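Local structure of tail spike protein (Acinetobacter phage vB_AbaP_AS12, 6EU4) at residues T220-K234 / T242-I256. The protein probably recognises and degrades the capsular polysaccharide of its host Acinetobacter baumannii, serving as the trimeric tailspike of the phage. Sequence-based numbering, arbitrary orientation.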
# COMPACT_ATOMS: atom_id res chain seq x y z
N THR A 220 -21.70 0.99 -0.28
CA THR A 220 -20.79 2.10 -0.06
C THR A 220 -21.37 3.03 1.00
O THR A 220 -22.57 3.36 0.98
CB THR A 220 -20.50 2.92 -1.33
OG1 THR A 220 -21.71 3.49 -1.84
CG2 THR A 220 -19.88 2.03 -2.42
N TYR A 221 -20.50 3.44 1.91
CA TYR A 221 -20.80 4.39 2.98
C TYR A 221 -19.79 5.53 2.84
O TYR A 221 -18.58 5.29 2.82
CB TYR A 221 -20.67 3.72 4.35
CG TYR A 221 -21.70 2.64 4.60
CD1 TYR A 221 -21.50 1.34 4.15
CD2 TYR A 221 -22.89 2.92 5.28
CE1 TYR A 221 -22.45 0.34 4.37
CE2 TYR A 221 -23.85 1.92 5.50
CZ TYR A 221 -23.63 0.64 5.04
OH TYR A 221 -24.57 -0.34 5.25
N LYS A 222 -20.29 6.76 2.73
CA LYS A 222 -19.40 7.91 2.49
C LYS A 222 -19.86 9.11 3.31
O LYS A 222 -21.05 9.40 3.36
CB LYS A 222 -19.38 8.31 1.01
CG LYS A 222 -18.94 7.22 0.06
CD LYS A 222 -18.65 7.79 -1.34
CE LYS A 222 -18.12 6.72 -2.33
NZ LYS A 222 -16.86 6.11 -1.87
N SER A 223 -18.91 9.80 3.94
CA SER A 223 -19.20 11.07 4.59
C SER A 223 -20.36 10.94 5.57
O SER A 223 -21.36 11.67 5.53
CB SER A 223 -19.47 12.15 3.53
OG SER A 223 -18.28 12.31 2.76
N ILE A 224 -20.21 9.97 6.47
CA ILE A 224 -21.18 9.72 7.53
C ILE A 224 -20.48 9.92 8.86
O ILE A 224 -19.42 9.33 9.11
CB ILE A 224 -21.78 8.31 7.44
CG1 ILE A 224 -22.64 8.19 6.18
CG2 ILE A 224 -22.62 8.02 8.69
CD1 ILE A 224 -23.05 6.79 5.87
N LEU A 225 -21.09 10.71 9.72
CA LEU A 225 -20.56 10.99 11.05
C LEU A 225 -21.51 10.40 12.07
O LEU A 225 -22.69 10.74 12.08
CB LEU A 225 -20.46 12.49 11.29
CG LEU A 225 -20.27 12.91 12.77
CD1 LEU A 225 -18.92 12.45 13.30
CD2 LEU A 225 -20.46 14.41 12.91
N THR A 226 -21.01 9.56 12.96
CA THR A 226 -21.77 9.19 14.15
C THR A 226 -21.07 9.78 15.36
O THR A 226 -19.84 9.73 15.47
CB THR A 226 -21.94 7.66 14.31
OG1 THR A 226 -20.71 7.03 14.68
CG2 THR A 226 -22.43 7.04 13.02
N LYS A 227 -21.85 10.36 16.26
CA LYS A 227 -21.26 10.94 17.46
C LYS A 227 -22.33 11.01 18.53
O LYS A 227 -23.52 10.80 18.29
CB LYS A 227 -20.63 12.31 17.18
CG LYS A 227 -21.61 13.39 16.82
CD LYS A 227 -20.93 14.76 16.65
CE LYS A 227 -20.72 15.47 17.97
NZ LYS A 227 -20.46 16.94 17.77
N ASN A 228 -21.86 11.28 19.76
CA ASN A 228 -22.70 11.17 20.94
C ASN A 228 -23.26 9.75 21.06
O ASN A 228 -24.44 9.57 21.34
CB ASN A 228 -23.84 12.20 20.94
CG ASN A 228 -23.33 13.61 21.10
OD1 ASN A 228 -22.31 13.84 21.74
ND2 ASN A 228 -24.02 14.57 20.50
N THR A 229 -22.42 8.75 20.80
CA THR A 229 -22.79 7.34 20.92
C THR A 229 -21.94 6.65 21.97
O THR A 229 -20.87 7.12 22.35
CB THR A 229 -22.62 6.57 19.60
OG1 THR A 229 -21.22 6.43 19.28
CG2 THR A 229 -23.36 7.25 18.47
N PHE A 230 -22.42 5.48 22.38
CA PHE A 230 -21.64 4.54 23.18
C PHE A 230 -20.78 3.67 22.29
O PHE A 230 -19.58 3.47 22.55
CB PHE A 230 -22.61 3.69 24.01
CG PHE A 230 -21.95 2.63 24.85
CD1 PHE A 230 -21.20 2.98 25.96
CD2 PHE A 230 -22.15 1.29 24.58
CE1 PHE A 230 -20.62 2.00 26.76
CE2 PHE A 230 -21.57 0.31 25.38
CZ PHE A 230 -20.81 0.67 26.45
N GLU A 231 -21.38 3.15 21.21
CA GLU A 231 -20.67 2.41 20.17
C GLU A 231 -21.04 3.05 18.85
O GLU A 231 -22.22 3.34 18.62
CB GLU A 231 -21.06 0.92 20.21
CG GLU A 231 -20.54 0.22 21.44
CD GLU A 231 -21.19 -1.13 21.74
OE1 GLU A 231 -22.17 -1.52 21.07
OE2 GLU A 231 -20.73 -1.80 22.69
N GLY A 232 -20.05 3.29 17.99
CA GLY A 232 -20.31 4.07 16.79
C GLY A 232 -20.97 3.28 15.67
O GLY A 232 -22.14 3.48 15.35
N ILE A 233 -20.17 2.41 15.06
CA ILE A 233 -20.60 1.54 13.96
C ILE A 233 -20.31 0.10 14.38
O ILE A 233 -19.20 -0.22 14.82
CB ILE A 233 -19.89 1.91 12.65
CG1 ILE A 233 -20.28 3.33 12.22
CG2 ILE A 233 -20.23 0.89 11.54
CD1 ILE A 233 -19.47 3.88 11.10
N LYS A 234 -21.32 -0.76 14.28
CA LYS A 234 -21.26 -2.10 14.84
C LYS A 234 -21.83 -3.12 13.87
O LYS A 234 -22.99 -3.01 13.47
CB LYS A 234 -22.03 -2.13 16.15
CG LYS A 234 -21.90 -3.40 16.92
CD LYS A 234 -22.55 -3.25 18.29
CE LYS A 234 -22.17 -4.37 19.21
NZ LYS A 234 -22.78 -4.18 20.58
N THR A 242 -17.21 -0.49 1.07
CA THR A 242 -16.23 0.57 1.21
C THR A 242 -16.79 1.68 2.09
O THR A 242 -18.00 1.94 2.11
CB THR A 242 -15.81 1.16 -0.14
OG1 THR A 242 -16.93 1.81 -0.75
CG2 THR A 242 -15.29 0.07 -1.07
N TRP A 243 -15.88 2.30 2.83
CA TRP A 243 -16.18 3.33 3.82
C TRP A 243 -15.21 4.47 3.55
O TRP A 243 -14.00 4.28 3.65
CB TRP A 243 -15.98 2.81 5.25
CG TRP A 243 -16.70 1.50 5.56
CD1 TRP A 243 -16.30 0.24 5.20
CD2 TRP A 243 -17.93 1.32 6.28
NE1 TRP A 243 -17.20 -0.70 5.64
CE2 TRP A 243 -18.21 -0.06 6.31
CE3 TRP A 243 -18.82 2.19 6.91
CZ2 TRP A 243 -19.34 -0.59 6.92
CZ3 TRP A 243 -19.94 1.67 7.53
CH2 TRP A 243 -20.19 0.29 7.53
N GLU A 244 -15.73 5.63 3.16
CA GLU A 244 -14.91 6.79 2.82
C GLU A 244 -15.37 7.96 3.66
O GLU A 244 -16.55 8.30 3.65
CB GLU A 244 -15.01 7.15 1.33
CG GLU A 244 -14.11 8.33 0.95
CD GLU A 244 -14.17 8.72 -0.53
OE1 GLU A 244 -14.97 8.15 -1.30
OE2 GLU A 244 -13.37 9.59 -0.94
N ARG A 245 -14.44 8.56 4.41
CA ARG A 245 -14.75 9.72 5.25
C ARG A 245 -15.89 9.43 6.22
O ARG A 245 -16.78 10.27 6.45
CB ARG A 245 -15.04 10.95 4.39
CG ARG A 245 -13.75 11.56 3.83
CD ARG A 245 -13.19 12.66 4.70
NE ARG A 245 -12.99 12.21 6.07
CZ ARG A 245 -13.76 12.51 7.10
NH1 ARG A 245 -13.48 11.99 8.29
NH2 ARG A 245 -14.79 13.34 6.96
N VAL A 246 -15.82 8.26 6.85
CA VAL A 246 -16.74 7.87 7.91
C VAL A 246 -16.04 8.12 9.23
O VAL A 246 -14.91 7.66 9.45
CB VAL A 246 -17.20 6.41 7.76
CG1 VAL A 246 -18.05 5.98 8.94
CG2 VAL A 246 -17.97 6.26 6.46
N GLN A 247 -16.72 8.83 10.12
CA GLN A 247 -16.19 9.15 11.43
C GLN A 247 -17.09 8.50 12.46
O GLN A 247 -18.32 8.67 12.40
CB GLN A 247 -16.13 10.66 11.67
CG GLN A 247 -15.75 11.02 13.10
CD GLN A 247 -15.64 12.52 13.34
OE1 GLN A 247 -15.76 13.34 12.43
NE2 GLN A 247 -15.42 12.89 14.60
N ALA A 248 -16.50 7.76 13.39
CA ALA A 248 -17.24 7.16 14.49
C ALA A 248 -16.67 7.70 15.80
O ALA A 248 -15.58 7.31 16.23
CB ALA A 248 -17.17 5.64 14.42
N SER A 249 -17.43 8.61 16.40
CA SER A 249 -17.09 9.18 17.70
C SER A 249 -17.97 8.49 18.74
O SER A 249 -19.20 8.57 18.68
CB SER A 249 -17.30 10.69 17.69
OG SER A 249 -16.51 11.30 16.66
N ALA A 250 -17.34 7.80 19.68
CA ALA A 250 -18.05 6.96 20.62
C ALA A 250 -17.35 6.99 21.97
O ALA A 250 -16.14 7.18 22.04
CB ALA A 250 -18.10 5.51 20.14
N SER A 251 -18.12 6.78 23.05
CA SER A 251 -17.50 6.76 24.37
C SER A 251 -16.83 5.43 24.69
O SER A 251 -15.90 5.42 25.50
CB SER A 251 -18.53 7.09 25.45
OG SER A 251 -19.51 6.06 25.55
N SER A 252 -17.23 4.31 24.08
CA SER A 252 -16.63 3.01 24.38
C SER A 252 -15.87 2.42 23.20
O SER A 252 -14.65 2.22 23.29
CB SER A 252 -17.72 2.05 24.86
OG SER A 252 -17.16 0.78 25.18
N ARG A 253 -16.53 2.12 22.08
CA ARG A 253 -15.86 1.55 20.91
C ARG A 253 -16.35 2.27 19.65
O ARG A 253 -17.56 2.37 19.43
CB ARG A 253 -16.10 0.04 20.78
CG ARG A 253 -15.55 -0.78 21.94
CD ARG A 253 -15.75 -2.28 21.73
NE ARG A 253 -17.12 -2.66 21.99
CZ ARG A 253 -17.68 -3.81 21.59
NH1 ARG A 253 -16.97 -4.71 20.92
NH2 ARG A 253 -18.96 -4.07 21.88
N SER A 254 -15.41 2.78 18.85
CA SER A 254 -15.79 3.54 17.65
C SER A 254 -16.28 2.62 16.54
O SER A 254 -17.42 2.74 16.09
CB SER A 254 -14.62 4.40 17.18
OG SER A 254 -14.32 5.39 18.15
N PHE A 255 -15.44 1.68 16.10
CA PHE A 255 -15.75 0.76 15.01
C PHE A 255 -15.67 -0.68 15.54
O PHE A 255 -14.66 -1.07 16.13
CB PHE A 255 -14.75 0.90 13.86
CG PHE A 255 -14.82 2.21 13.12
CD1 PHE A 255 -15.68 2.37 12.05
CD2 PHE A 255 -13.97 3.26 13.45
CE1 PHE A 255 -15.70 3.57 11.33
CE2 PHE A 255 -14.00 4.45 12.75
CZ PHE A 255 -14.86 4.61 11.69
N ILE A 256 -16.73 -1.46 15.34
CA ILE A 256 -16.80 -2.85 15.76
C ILE A 256 -17.21 -3.68 14.55
O ILE A 256 -18.30 -3.48 14.01
CB ILE A 256 -17.82 -3.08 16.90
CG1 ILE A 256 -17.54 -2.18 18.11
CG2 ILE A 256 -17.87 -4.55 17.28
CD1 ILE A 256 -18.79 -2.02 18.96
O HOH W 1 -17.45 4.36 0.19
O HOH W 2 -16.62 14.26 4.95
O HOH W 3 -18.50 -1.41 24.19
O HOH W 4 -21.29 -5.78 22.53
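Y221 stacks on W243 inside a parallel beta-helix, where 220-234 and 242-256 are equivalent parts of successive coils. The axes of strands 220-222 and 242-244 come within 4.7 Å, their directions 9° apart; the pairing is parallel again beyond the corners, though it slips by one residue at T229 and A250 before E231 falls level with R253.

Backbone bonds set the spacing. Y221 N reaches T242 O at 2.9 Å and Y221 O accepts E244 N; farther round, T226 N bonds to Q247 O and I233 O takes I256 N.

Inside the coil the aromatic rings make an offset stack, the Y221 ring and the six-membered ring of W243 having centroids 4.2 Å apart and planes at 9°. Both CG atoms lie beside their own backbone N, anti to the carbonyl carbon, which sends the rings out side by side. Beyond this pair the stack continues to F273 of the next coil. I233, from strand 233-234, slides past in the reverse direction: its CG2 approaches W243 CH2, while its CD1 is pressed to 3.3 Å from V246 CG1, tighter than usual van der Waals contact.

On the outward face at the trimer interface, K222 NZ forms a salt bridge with E244 OE1 at 2.8 Å, arriving nearly along the C-O axis. E244 OE2 of the third subunit pairs with K222 NZ and T242 OG1, tying two chains together. Water 1 joins this ammonium to T242 OG1 and Y221 O.

The other charged group is a network of E231, K234 and R253. K234 NZ meets E231 OE1 on its syn side, whereas R253 NH2 comes from above the carboxylate plane to E231 OE2, at 3.0 Å; the two flat groups stand 80° apart. I256 CD1 sits 3.3 Å above the plane of the R253 guanidinium, over its centre.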